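Local coordinates for protein 3' terminal uridylyl transferase (Trypanosoma brucei, PDB 5HZD) that adds uridines to the 3' ends of guide RNAs, ribosomal RNAs and some mRNAs during mitochondrial RNA editing in trypanosomes, using UTP and a divalent metal, at residues L34-R39 with L491-L496; R88-L93 with I124-V129; I344-L347 with G351-P354; E210-L215 with V231-T236; Y404-S407 with D411-H414. All blocks are in the same frame, centred on the assembly; numbering follows the deposited sequence. Where two conformers were deposited one is given.

Interaction 1 of 5, residues L34-R39 with L491-L496; sequences LPDHAR and LYRGLL. With SO4 (sulfate ion), chain E.
A salt-bridge network of Asp36, Arg39 and Arg493 ties the exit of the atypical C2H2 zinc finger, where it runs into helix 37-47, to helix 481-497 near the other end of the chain. The carboxylate of Asp36 serves both arginines. Its OD1 takes a straight bond from Arg39 NH2 (3.2 Å, N-H...O angle 174°) that lies in the guanidinium plane but comes down from above the carboxylate plane. Its OD2 lies at the edge of the Arg493 guanidinium, a long salt bridge of 3.6 Å to NH2, with the two flat groups almost perpendicular. Arg493 NH2 has a second acidic partner in Glu490. Beside this bridge, the His37 ring reaches Tyr492, with NE2 3.8 Å from CE2 at the tyrosine edge and the planes inclined at 47°. CG of His37 stands anti to its backbone N (chi1 -179°), which carries the imidazole across to helix 481-497. A water links His37 NE2 to Tyr492 OH, and the phenol oxygen is also bonded to Arg41. A sulfate ion, probably from the crystallisation liquor, sits between the two guanidinium groups and would offset their like charge. Arg39 NH1 donates to its O4 at 3.2 Å, Arg39 NH2 to O1 at 3.0 Å, and Arg493 NH1 to O2 at 2.9 Å.

Interaction 2 of 5, residues R88-L93 with I124-V129; sequences RARAQL and IDFAVV
Phe126 of strand 124-129 packs against helix 80-100, and its side chain meets Leu93, Arg90 and Ala89 in turn from base to tip. At the base, CB lies 3.8 Å from Leu93 CD2. The same methyl continues over the ring face, 3.5 Å from Phe126 CD2, in a CH-pi contact 29° off the ring normal. Farther along, CE1 approaches the backbone, with Arg90 CA at 3.7 Å and Arg90 CB slightly beyond. At the tip, CZ points its edge at Ala89 CB, which lies near the ring plane at 4.3 Å. CG stands anti to the carbonyl carbon (chi1 -71°), which directs the ring at the Ala89-Leu93 side of the helix. The face turned from Leu93 receives CG2 of Ile124, 3.6 Å above the plane, so the ring is held between two aliphatic groups; Phe285 adds an edge-to-face contact. Arg90 lends only its aliphatic root here, and its guanidinium goes to Asp372 and Glu94. Helix and strand run in roughly the same direction, 34° apart. This is the helix-on-sheet core of a nucleotidyltransferase palm, in which the strand also bears Asp125, by similarity a ligand of the catalytic magnesium ion.

Interaction 3 of 5, residues I344-L347 with G351-P354; sequences IYYL and GYVP
Leu347 lies across two residues of the chain that follows its helix, meeting Tyr352 with CD2 and Val353 with CB and CD1. CD2 rests 3.9 Å from Tyr352 CB and also borders the ring, which it approaches obliquely, the two side chains crossing at about a right angle. CB of Leu347 sits beside both methyls of Val353, closer to CG2 at 3.8 Å than to CG1. That CG2 occupies the position between the backbone N and the carbonyl carbon, while CG1 (chi1 -58°) turns toward Leu347 CD1. Val353 is further packed against Tyr303 of helix 292-304, and Leu347 against Met398 of helix 385-409, which places the contact between two neighbouring helices.

Tyr346 and Tyr352 form an oblique aromatic pair. Their rings are inclined at 44° with centroids 6.0 Å apart, and Tyr346 OH comes 3.7 Å from Tyr352 CE2. The two hydroxyls are joined by a water that holds Tyr346 OH well and Tyr352 OH only weakly; Tyr346 OH also has a weak bond to Met398 O.

On the backbone side, a single carbonyl gathers the chain in. Leu347 O accepts weak bonds from Tyr352 N at 2.9 Å and from Val353 N at 3.4 Å. Between the helix and these donors Gly351 takes a positive phi of 83°, a value that suits glycine, and the chain reverses. The result is a Schellman motif, the classic C-terminal ending of an alpha helix, here closing helix 336-349.

Interaction 4 of 5, residues E210-L215 with V231-T236; sequences EDRLLL and VWWNRT
The aliphatic chain of Arg212 lies over the indole of Trp233 in a CH-pi contact, packing helix 209-223 against strand 228-233, an outermost strand of a four-stranded antiparallel sheet. The methylenes follow the face of the ring system. CB is 3.5 Å from Trp233 CZ2, CG sits 3.5 Å from the centroid of the six-membered ring and 14° off its normal, and CD reaches the ring junction, 3.6 Å from CD2. The guanidinium is not laid on the indole: the chain bends at chi3 (-62°), and the guanidinium plane stands 76° from that of the indole. Leu215, one turn farther along the helix, approaches obliquely instead, bringing CD2 to 3.6 Å from Trp233 CH2. Its CG lies anti to the backbone N, which extends the branch toward the sheet, where it also meets Phe201. Trp233 is additionally backed by Met240 on the adjacent strand and Leu203 on the next one over. This helix and sheet fall between palm strands 174-177 and 285-288 in the chain, and so form an insertion in the catalytic fold. The polar edge of the indole is satisfied from the same helix, where NE1 of Trp233 donates a hydrogen bond to OE2 of Glu216.

Interaction 5 of 5, residues Y404-S407 with D411-H414; sequences YFYS and DWGH
The C-terminal turn of helix 385-409 and the loop beyond it are joined by one tryptophan, Trp412, folded back on Tyr406. Its indole NE1 donates to the main-chain oxygen of Tyr406 over 2.9 Å at an N-H...O angle of 159°. The bond lies in the carbonyl plane on a lone pair, and the oxygen lies close to the indole plane, an alignment that helps set the rotation of the ring. Next to this bond the six-membered ring touches the phenol ring, with CZ2 of Trp412 3.6 Å from CD1 of Tyr406 and the rings meeting obliquely, planes at 43°. CG of Trp412 is anti to its carbonyl carbon (chi1 -72°), which points the indole back at the helix. The Tyr406 ring itself is backed by Phe405, whose CD2 lies 3.5 Å above the centre of one face, and its hydroxyl bonds Met342 O in helix 336-349. Within the loop, OD1 of Asp411 accepts from His414 N at 3.1 Å, and more weakly from Gly413 N, the His414 amide coming from above the carboxylate plane. Thus a helix that widens into a pi-type turn at 405-407 near its C-terminal end passes into an Asx motif in this Cid1-family region.

Overall arrangement
Interactions 1, 3 and 5 form one cluster of helices. Interactions 1 and 5 touch, with centres 14 Å apart: Leu495 CD1 packs 3.5 Å from Tyr404 N, and Leu491 also borders Tyr406. Interactions 3 and 5 meet where Tyr345 CD2 approaches Tyr406 OH at 3.3 Å, so helix 385-409 lies between helices 336-349 and 481-497. Interaction 1 brings the zinc finger onto this cluster. Interaction 2, in the palm beside the presumed catalytic metal site, is centred 32 Å from interaction 3. Interaction 4 is centred another 32 Å from interaction 2 and 70 Å from interaction 1, in the inserted sheet at the far side of the molecule, away from the annotated sites.

Interaction 1 of 5, residues L34-R39 with L491-L496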
# COMPACT_ATOMS: atom_id res chain seq x y z
N LEU A 34 -6.24 -21.89 19.87
CA LEU A 34 -5.93 -20.63 20.51
C LEU A 34 -5.18 -20.94 21.81
O LEU A 34 -5.63 -20.57 22.90
CB LEU A 34 -7.23 -19.84 20.77
CG LEU A 34 -8.41 -20.64 21.32
CD1 LEU A 34 -9.07 -19.92 22.52
CD2 LEU A 34 -9.46 -20.88 20.23
N PRO A 35 -4.01 -21.60 21.69
CA PRO A 35 -3.35 -22.19 22.86
C PRO A 35 -2.84 -21.21 23.91
O PRO A 35 -2.65 -21.63 25.06
CB PRO A 35 -2.17 -22.94 22.24
CG PRO A 35 -1.86 -22.17 21.00
CD PRO A 35 -3.20 -21.74 20.47
N ASP A 36 -2.62 -19.96 23.55
CA ASP A 36 -2.07 -19.00 24.51
C ASP A 36 -3.11 -18.00 24.98
O ASP A 36 -2.80 -17.13 25.79
CB ASP A 36 -0.88 -18.24 23.90
CG ASP A 36 0.27 -19.17 23.54
OD1 ASP A 36 0.53 -20.10 24.32
OD2 ASP A 36 0.92 -18.96 22.48
N HIS A 37 -4.34 -18.11 24.48
CA HIS A 37 -5.35 -17.10 24.80
C HIS A 37 -5.63 -16.95 26.29
O HIS A 37 -5.48 -15.87 26.86
CB HIS A 37 -6.67 -17.33 24.05
CG HIS A 37 -7.71 -16.29 24.34
ND1 HIS A 37 -8.82 -16.54 25.12
CD2 HIS A 37 -7.77 -14.99 23.98
CE1 HIS A 37 -9.53 -15.43 25.21
NE2 HIS A 37 -8.92 -14.47 24.54
N ALA A 38 -6.07 -18.03 26.93
CA ALA A 38 -6.48 -17.96 28.33
C ALA A 38 -5.32 -17.52 29.23
O ALA A 38 -5.52 -16.73 30.15
CB ALA A 38 -7.02 -19.29 28.78
N ARG A 39 -4.13 -18.01 28.93
CA ARG A 39 -2.92 -17.72 29.69
C ARG A 39 -2.46 -16.27 29.61
O ARG A 39 -2.16 -15.64 30.63
CB ARG A 39 -1.78 -18.63 29.23
CG ARG A 39 -0.50 -18.43 30.03
CD ARG A 39 0.57 -19.44 29.63
NE ARG A 39 0.93 -19.30 28.23
CZ ARG A 39 1.83 -18.43 27.77
NH1 ARG A 39 2.46 -17.63 28.61
NH2 ARG A 39 2.08 -18.36 26.47
N LEU A 491 -3.09 -9.38 20.68
CA LEU A 491 -3.19 -8.03 21.28
C LEU A 491 -2.70 -8.09 22.73
O LEU A 491 -1.98 -7.17 23.18
CB LEU A 491 -4.63 -7.54 21.18
CG LEU A 491 -5.03 -7.18 19.75
CD1 LEU A 491 -6.55 -7.14 19.65
CD2 LEU A 491 -4.45 -5.82 19.33
N TYR A 492 -3.04 -9.15 23.47
CA TYR A 492 -2.52 -9.26 24.84
C TYR A 492 -1.01 -9.39 24.80
O TYR A 492 -0.33 -8.81 25.65
CB TYR A 492 -3.07 -10.49 25.59
CG TYR A 492 -4.54 -10.48 25.87
CD1 TYR A 492 -5.12 -9.44 26.58
CD2 TYR A 492 -5.33 -11.55 25.47
CE1 TYR A 492 -6.49 -9.44 26.85
CE2 TYR A 492 -6.70 -11.57 25.73
CZ TYR A 492 -7.26 -10.52 26.42
OH TYR A 492 -8.62 -10.51 26.68
N ARG A 493 -0.48 -10.18 23.85
CA ARG A 493 0.95 -10.42 23.77
C ARG A 493 1.67 -9.10 23.47
O ARG A 493 2.72 -8.81 24.07
CB ARG A 493 1.26 -11.46 22.70
CG ARG A 493 2.65 -12.01 22.82
CD ARG A 493 3.12 -12.88 21.67
NE ARG A 493 2.11 -13.78 21.12
CZ ARG A 493 1.83 -15.01 21.55
NH1 ARG A 493 2.44 -15.57 22.60
NH2 ARG A 493 0.89 -15.69 20.91
N GLY A 494 1.09 -8.28 22.59
CA GLY A 494 1.71 -7.00 22.29
C GLY A 494 1.77 -6.08 23.50
O GLY A 494 2.79 -5.43 23.75
N LEU A 495 0.67 -6.04 24.26
CA LEU A 495 0.57 -5.22 25.46
C LEU A 495 1.67 -5.61 26.44
O LEU A 495 2.41 -4.76 26.93
CB LEU A 495 -0.78 -5.45 26.13
CG LEU A 495 -1.05 -4.67 27.41
CD1 LEU A 495 -1.10 -3.18 27.08
CD2 LEU A 495 -2.37 -5.11 28.02
N LEU A 496 1.78 -6.90 26.70
CA LEU A 496 2.73 -7.39 27.69
C LEU A 496 4.16 -7.16 27.24
O LEU A 496 5.04 -6.91 28.08
CB LEU A 496 2.49 -8.87 28.01
CG LEU A 496 1.11 -9.14 28.61
CD1 LEU A 496 0.79 -10.65 28.69
CD2 LEU A 496 0.99 -8.49 29.97
S SO4 E . 4.65 -15.80 25.31
O1 SO4 E . 4.00 -16.94 24.66
O2 SO4 E . 4.15 -14.54 24.75
O3 SO4 E . 6.10 -15.90 25.08
O4 SO4 E . 4.37 -15.86 26.75
O HOH W 1 0.16 -18.05 20.24
O HOH W 2 -10.11 -12.03 24.67

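Interaction 2 of 5, residues R88-L93 with I124-V129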
# COMPACT_ATOMS: atom_id res chain seq x y z
N ARG A 88 9.78 9.63 -11.16
CA ARG A 88 10.27 9.44 -12.52
C ARG A 88 9.68 8.17 -13.12
O ARG A 88 9.28 8.15 -14.31
CB ARG A 88 11.79 9.40 -12.53
CG ARG A 88 12.36 10.76 -12.13
CD ARG A 88 13.82 10.94 -12.47
NE ARG A 88 14.66 10.16 -11.59
CZ ARG A 88 15.09 10.57 -10.40
NH1 ARG A 88 14.78 11.78 -9.93
NH2 ARG A 88 15.86 9.75 -9.68
N ALA A 89 9.61 7.09 -12.34
CA ALA A 89 8.99 5.87 -12.84
C ALA A 89 7.54 6.09 -13.27
O ALA A 89 7.10 5.55 -14.29
CB ALA A 89 9.08 4.73 -11.79
N ARG A 90 6.81 6.89 -12.50
CA ARG A 90 5.41 7.19 -12.81
C ARG A 90 5.33 7.91 -14.15
O ARG A 90 4.48 7.57 -14.97
CB ARG A 90 4.81 8.12 -11.72
CG ARG A 90 3.28 8.28 -11.83
CD ARG A 90 2.80 9.60 -11.20
NE ARG A 90 3.46 10.68 -11.91
CZ ARG A 90 3.04 11.13 -13.08
NH1 ARG A 90 1.91 10.65 -13.62
NH2 ARG A 90 3.76 12.05 -13.71
N ALA A 91 6.19 8.92 -14.37
CA ALA A 91 6.16 9.65 -15.63
C ALA A 91 6.52 8.73 -16.77
O ALA A 91 5.93 8.84 -17.87
CB ALA A 91 7.10 10.85 -15.58
N GLN A 92 7.46 7.82 -16.54
CA GLN A 92 7.83 6.82 -17.57
C GLN A 92 6.65 5.95 -17.94
O GLN A 92 6.34 5.74 -19.11
CB GLN A 92 9.03 5.98 -17.09
CG GLN A 92 10.28 6.83 -17.00
CD GLN A 92 11.33 6.31 -16.05
OE1 GLN A 92 11.32 5.11 -15.68
NE2 GLN A 92 12.26 7.16 -15.68
N LEU A 93 5.96 5.43 -16.93
CA LEU A 93 4.79 4.59 -17.18
C LEU A 93 3.71 5.38 -17.91
O LEU A 93 3.05 4.84 -18.80
CB LEU A 93 4.25 4.00 -15.87
CG LEU A 93 3.06 3.06 -16.10
CD1 LEU A 93 3.39 1.83 -16.96
CD2 LEU A 93 2.54 2.59 -14.70
N ILE A 124 5.21 -0.22 -5.39
CA ILE A 124 4.50 1.01 -5.74
C ILE A 124 3.22 0.58 -6.42
O ILE A 124 3.25 -0.31 -7.26
CB ILE A 124 5.34 1.85 -6.74
CG1 ILE A 124 6.59 2.41 -6.04
CG2 ILE A 124 4.50 2.98 -7.38
CD1 ILE A 124 6.31 3.49 -4.97
N ASP A 125 2.09 1.18 -6.05
CA ASP A 125 0.84 0.97 -6.79
C ASP A 125 0.64 2.09 -7.79
O ASP A 125 0.78 3.27 -7.46
CB ASP A 125 -0.37 0.95 -5.85
CG ASP A 125 -0.45 -0.33 -5.05
OD1 ASP A 125 -0.86 -1.35 -5.65
OD2 ASP A 125 -0.10 -0.31 -3.85
N PHE A 126 0.31 1.72 -9.03
CA PHE A 126 0.02 2.72 -10.05
C PHE A 126 -1.41 2.50 -10.50
O PHE A 126 -1.77 1.38 -10.87
CB PHE A 126 0.91 2.51 -11.29
CG PHE A 126 2.36 2.83 -11.10
CD1 PHE A 126 2.76 4.13 -10.80
CD2 PHE A 126 3.33 1.88 -11.37
CE1 PHE A 126 4.11 4.46 -10.68
CE2 PHE A 126 4.68 2.18 -11.26
CZ PHE A 126 5.09 3.47 -10.93
N ALA A 127 -2.22 3.54 -10.46
CA ALA A 127 -3.58 3.48 -11.03
C ALA A 127 -3.58 4.24 -12.35
O ALA A 127 -3.06 5.34 -12.43
CB ALA A 127 -4.57 4.18 -10.08
N VAL A 128 -4.18 3.66 -13.38
CA VAL A 128 -4.24 4.29 -14.70
C VAL A 128 -5.69 4.68 -14.96
O VAL A 128 -6.55 3.82 -15.08
CB VAL A 128 -3.78 3.26 -15.77
CG1 VAL A 128 -3.94 3.84 -17.20
CG2 VAL A 128 -2.31 2.84 -15.50
N VAL A 129 -5.97 5.98 -15.05
CA VAL A 129 -7.33 6.48 -15.09
C VAL A 129 -7.44 7.65 -16.06
O VAL A 129 -6.58 8.57 -16.05
CB VAL A 129 -7.78 7.02 -13.70
CG1 VAL A 129 -9.23 7.53 -13.75
CG2 VAL A 129 -7.63 5.91 -12.64

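Interaction 3 of 5, residues I344-L347 with G351-P354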
# COMPACT_ATOMS: atom_id res chain seq x y z
N ILE A 344 -5.83 4.32 13.58
CA ILE A 344 -6.39 5.67 13.47
C ILE A 344 -7.65 5.82 14.34
O ILE A 344 -7.84 6.86 14.98
CB ILE A 344 -6.74 5.97 12.04
CG1 ILE A 344 -5.42 6.12 11.28
CG2 ILE A 344 -7.52 7.27 11.95
CD1 ILE A 344 -5.61 6.08 9.75
N TYR A 345 -8.49 4.79 14.38
CA TYR A 345 -9.70 4.86 15.22
C TYR A 345 -9.31 5.08 16.67
O TYR A 345 -9.91 5.91 17.36
CB TYR A 345 -10.54 3.58 15.08
CG TYR A 345 -11.72 3.52 16.00
CD1 TYR A 345 -12.89 4.22 15.71
CD2 TYR A 345 -11.66 2.76 17.18
CE1 TYR A 345 -14.01 4.15 16.58
CE2 TYR A 345 -12.76 2.68 18.03
CZ TYR A 345 -13.91 3.38 17.73
OH TYR A 345 -14.99 3.33 18.58
N TYR A 346 -8.30 4.34 17.13
CA TYR A 346 -7.76 4.56 18.48
C TYR A 346 -7.27 6.01 18.66
O TYR A 346 -7.58 6.66 19.67
CB TYR A 346 -6.66 3.55 18.75
CG TYR A 346 -5.68 3.95 19.82
CD1 TYR A 346 -6.04 3.92 21.17
CD2 TYR A 346 -4.40 4.36 19.48
CE1 TYR A 346 -5.12 4.25 22.16
CE2 TYR A 346 -3.48 4.71 20.45
CZ TYR A 346 -3.86 4.68 21.78
OH TYR A 346 -2.93 5.02 22.75
N LEU A 347 -6.49 6.52 17.70
CA LEU A 347 -6.01 7.89 17.81
C LEU A 347 -7.15 8.88 17.90
O LEU A 347 -7.05 9.86 18.65
CB LEU A 347 -5.10 8.26 16.60
CG LEU A 347 -3.81 7.43 16.48
CD1 LEU A 347 -3.04 7.87 15.21
CD2 LEU A 347 -2.93 7.56 17.76
N GLY A 351 -8.21 11.12 21.22
CA GLY A 351 -7.97 12.55 21.03
C GLY A 351 -6.58 12.93 20.57
O GLY A 351 -6.21 14.09 20.63
N TYR A 352 -5.79 11.96 20.13
CA TYR A 352 -4.47 12.25 19.55
C TYR A 352 -4.50 12.93 18.19
O TYR A 352 -3.56 13.66 17.83
CB TYR A 352 -3.63 10.97 19.44
CG TYR A 352 -3.20 10.38 20.74
CD1 TYR A 352 -2.18 10.97 21.48
CD2 TYR A 352 -3.82 9.24 21.25
CE1 TYR A 352 -1.77 10.42 22.69
CE2 TYR A 352 -3.41 8.68 22.44
CZ TYR A 352 -2.38 9.28 23.15
OH TYR A 352 -1.98 8.73 24.34
N VAL A 353 -5.53 12.65 17.37
CA VAL A 353 -5.67 13.31 16.07
C VAL A 353 -7.12 13.77 15.93
O VAL A 353 -8.03 13.14 16.48
CB VAL A 353 -5.34 12.40 14.85
CG1 VAL A 353 -3.89 11.84 14.91
CG2 VAL A 353 -6.33 11.27 14.72
N PRO A 354 -7.35 14.84 15.15
CA PRO A 354 -8.72 15.28 14.87
C PRO A 354 -9.47 14.28 14.00
O PRO A 354 -8.90 13.55 13.18
CB PRO A 354 -8.51 16.59 14.08
CG PRO A 354 -7.16 17.08 14.50
CD PRO A 354 -6.35 15.79 14.63
O HOH W 3 -3.82 6.05 25.21

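Interaction 4 of 5, residues E210-L215 with V231-T236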
# COMPACT_ATOMS: atom_id res chain seq x y z
N GLU A 210 17.64 9.08 -45.97
CA GLU A 210 16.35 9.67 -45.68
C GLU A 210 15.74 8.95 -44.49
O GLU A 210 15.17 9.59 -43.60
CB GLU A 210 15.41 9.58 -46.88
CG GLU A 210 14.03 10.12 -46.59
CD GLU A 210 13.09 10.06 -47.77
OE1 GLU A 210 13.20 9.14 -48.62
OE2 GLU A 210 12.22 10.96 -47.85
N ASP A 211 15.87 7.62 -44.46
CA ASP A 211 15.33 6.83 -43.33
C ASP A 211 15.97 7.24 -42.01
O ASP A 211 15.28 7.36 -40.98
CB ASP A 211 15.59 5.34 -43.51
CG ASP A 211 14.75 4.69 -44.58
OD1 ASP A 211 13.53 4.99 -44.66
OD2 ASP A 211 15.31 3.88 -45.35
N ARG A 212 17.29 7.42 -42.02
CA ARG A 212 18.02 7.81 -40.80
C ARG A 212 17.51 9.15 -40.27
O ARG A 212 17.32 9.30 -39.06
CB ARG A 212 19.55 7.88 -41.03
CG ARG A 212 20.22 6.51 -41.29
CD ARG A 212 21.77 6.54 -41.26
NE ARG A 212 22.38 7.39 -42.26
CZ ARG A 212 22.68 7.02 -43.52
NH1 ARG A 212 22.41 5.79 -43.95
NH2 ARG A 212 23.24 7.90 -44.35
N LEU A 213 17.28 10.10 -41.17
CA LEU A 213 16.77 11.41 -40.75
C LEU A 213 15.35 11.32 -40.20
O LEU A 213 14.99 12.04 -39.26
CB LEU A 213 16.84 12.43 -41.89
CG LEU A 213 18.26 12.85 -42.29
CD1 LEU A 213 18.19 13.71 -43.54
CD2 LEU A 213 18.94 13.60 -41.17
N LEU A 214 14.56 10.40 -40.75
CA LEU A 214 13.20 10.23 -40.27
C LEU A 214 13.19 9.62 -38.88
O LEU A 214 12.42 10.05 -38.01
CB LEU A 214 12.37 9.38 -41.26
CG LEU A 214 11.96 10.14 -42.53
CD1 LEU A 214 11.37 9.20 -43.61
CD2 LEU A 214 10.96 11.22 -42.17
N LEU A 215 14.04 8.62 -38.63
CA LEU A 215 14.06 8.00 -37.31
C LEU A 215 14.53 9.01 -36.27
O LEU A 215 13.95 9.13 -35.18
CB LEU A 215 14.95 6.75 -37.29
CG LEU A 215 15.11 6.01 -35.95
CD1 LEU A 215 13.74 5.69 -35.32
CD2 LEU A 215 15.97 4.75 -36.05
N VAL A 231 22.97 11.14 -30.88
CA VAL A 231 22.40 10.07 -31.69
C VAL A 231 23.51 9.56 -32.59
O VAL A 231 24.25 10.37 -33.17
CB VAL A 231 21.28 10.61 -32.57
CG1 VAL A 231 20.93 9.60 -33.63
CG2 VAL A 231 20.06 10.94 -31.73
N TRP A 232 23.66 8.24 -32.71
CA TRP A 232 24.67 7.67 -33.60
C TRP A 232 24.29 6.33 -34.24
O TRP A 232 23.50 5.57 -33.69
CB TRP A 232 26.02 7.59 -32.89
CG TRP A 232 26.13 6.62 -31.73
CD1 TRP A 232 26.78 5.42 -31.75
CD2 TRP A 232 25.63 6.79 -30.38
NE1 TRP A 232 26.71 4.82 -30.51
CE2 TRP A 232 26.02 5.64 -29.65
CE3 TRP A 232 24.91 7.79 -29.72
CZ2 TRP A 232 25.68 5.45 -28.30
CZ3 TRP A 232 24.57 7.61 -28.37
CH2 TRP A 232 24.96 6.44 -27.68
N TRP A 233 24.84 6.06 -35.42
CA TRP A 233 24.49 4.86 -36.17
C TRP A 233 25.66 3.89 -36.31
O TRP A 233 26.82 4.31 -36.34
CB TRP A 233 24.01 5.24 -37.57
CG TRP A 233 22.69 5.91 -37.60
CD1 TRP A 233 22.43 7.23 -37.36
CD2 TRP A 233 21.44 5.29 -37.90
NE1 TRP A 233 21.07 7.47 -37.46
CE2 TRP A 233 20.45 6.29 -37.81
CE3 TRP A 233 21.05 3.99 -38.21
CZ2 TRP A 233 19.09 6.03 -38.04
CZ3 TRP A 233 19.71 3.73 -38.45
CH2 TRP A 233 18.74 4.74 -38.35
N ASN A 234 25.35 2.60 -36.42
CA ASN A 234 26.41 1.64 -36.71
C ASN A 234 26.82 1.61 -38.18
O ASN A 234 26.22 2.28 -39.03
CB ASN A 234 26.10 0.25 -36.15
CG ASN A 234 25.00 -0.46 -36.92
OD1 ASN A 234 24.33 0.13 -37.76
ND2 ASN A 234 24.83 -1.75 -36.66
N ARG A 235 27.84 0.81 -38.50
CA ARG A 235 28.51 0.93 -39.79
C ARG A 235 27.55 0.47 -40.89
O ARG A 235 27.62 0.93 -42.02
CB ARG A 235 29.81 0.11 -39.84
CG ARG A 235 30.91 0.39 -38.74
CD ARG A 235 30.54 1.48 -37.71
NE ARG A 235 30.57 1.07 -36.29
CZ ARG A 235 29.95 0.01 -35.77
NH1 ARG A 235 29.23 -0.82 -36.51
NH2 ARG A 235 30.07 -0.23 -34.47
N THR A 236 26.66 -0.45 -40.53
CA THR A 236 25.73 -1.05 -41.48
C THR A 236 24.37 -0.33 -41.55
O THR A 236 23.47 -0.77 -42.29
CB THR A 236 25.49 -2.54 -41.16
OG1 THR A 236 25.40 -2.72 -39.75
CG2 THR A 236 26.64 -3.38 -41.69

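Interaction 5 of 5, residues Y404-S407 with D411-H414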
# COMPACT_ATOMS: atom_id res chain seq x y z
N TYR A 404 -3.44 -1.65 24.97
CA TYR A 404 -4.37 -1.60 26.10
C TYR A 404 -5.82 -1.34 25.67
O TYR A 404 -6.75 -2.02 26.16
CB TYR A 404 -3.90 -0.58 27.15
CG TYR A 404 -4.74 -0.62 28.41
CD1 TYR A 404 -4.46 -1.52 29.42
CD2 TYR A 404 -5.81 0.25 28.57
CE1 TYR A 404 -5.24 -1.56 30.58
CE2 TYR A 404 -6.60 0.22 29.69
CZ TYR A 404 -6.29 -0.67 30.69
OH TYR A 404 -7.09 -0.69 31.82
N PHE A 405 -6.02 -0.36 24.78
CA PHE A 405 -7.36 -0.01 24.29
C PHE A 405 -8.06 -1.23 23.70
O PHE A 405 -9.22 -1.52 24.04
CB PHE A 405 -7.22 1.11 23.25
CG PHE A 405 -8.53 1.58 22.69
CD1 PHE A 405 -9.39 2.36 23.44
CD2 PHE A 405 -8.92 1.22 21.40
CE1 PHE A 405 -10.64 2.81 22.93
CE2 PHE A 405 -10.15 1.67 20.87
CZ PHE A 405 -11.00 2.46 21.62
N TYR A 406 -7.35 -1.97 22.86
CA TYR A 406 -8.02 -3.09 22.20
C TYR A 406 -8.09 -4.33 23.05
O TYR A 406 -8.87 -5.24 22.76
CB TYR A 406 -7.43 -3.35 20.82
CG TYR A 406 -7.86 -2.27 19.84
CD1 TYR A 406 -9.21 -2.10 19.53
CD2 TYR A 406 -6.92 -1.41 19.26
CE1 TYR A 406 -9.63 -1.11 18.64
CE2 TYR A 406 -7.33 -0.41 18.34
CZ TYR A 406 -8.68 -0.28 18.05
OH TYR A 406 -9.10 0.69 17.18
N SER A 407 -7.29 -4.39 24.11
CA SER A 407 -7.38 -5.53 25.00
C SER A 407 -8.44 -5.35 26.10
O SER A 407 -9.06 -6.32 26.52
CB SER A 407 -5.99 -5.83 25.64
OG SER A 407 -5.00 -6.24 24.69
N ASP A 411 -15.11 -2.20 22.99
CA ASP A 411 -16.14 -3.23 23.16
C ASP A 411 -16.28 -4.02 21.86
O ASP A 411 -17.12 -3.71 21.02
CB ASP A 411 -17.46 -2.60 23.55
CG ASP A 411 -18.49 -3.63 23.98
OD1 ASP A 411 -18.34 -4.83 23.64
OD2 ASP A 411 -19.45 -3.23 24.68
N TRP A 412 -15.47 -5.06 21.74
CA TRP A 412 -15.49 -5.88 20.51
C TRP A 412 -16.82 -6.59 20.33
O TRP A 412 -17.19 -6.95 19.21
CB TRP A 412 -14.40 -6.93 20.53
CG TRP A 412 -12.97 -6.43 20.34
CD1 TRP A 412 -12.03 -6.29 21.33
CD2 TRP A 412 -12.32 -6.09 19.11
NE1 TRP A 412 -10.83 -5.88 20.79
CE2 TRP A 412 -10.97 -5.75 19.43
CE3 TRP A 412 -12.72 -6.05 17.77
CZ2 TRP A 412 -10.03 -5.39 18.46
CZ3 TRP A 412 -11.79 -5.67 16.80
CH2 TRP A 412 -10.45 -5.34 17.15
N GLY A 413 -17.54 -6.80 21.43
CA GLY A 413 -18.77 -7.57 21.38
C GLY A 413 -19.91 -6.78 20.78
O GLY A 413 -20.78 -7.36 20.11
N HIS A 414 -19.92 -5.47 21.01
CA HIS A 414 -21.07 -4.65 20.63
C HIS A 414 -20.79 -3.49 19.69
O HIS A 414 -21.74 -2.96 19.09
CB HIS A 414 -21.78 -4.13 21.88
CG HIS A 414 -22.34 -5.24 22.71
ND1 HIS A 414 -23.39 -6.01 22.29
CD2 HIS A 414 -21.94 -5.74 23.90
CE1 HIS A 414 -23.65 -6.93 23.21
NE2 HIS A 414 -22.78 -6.78 24.20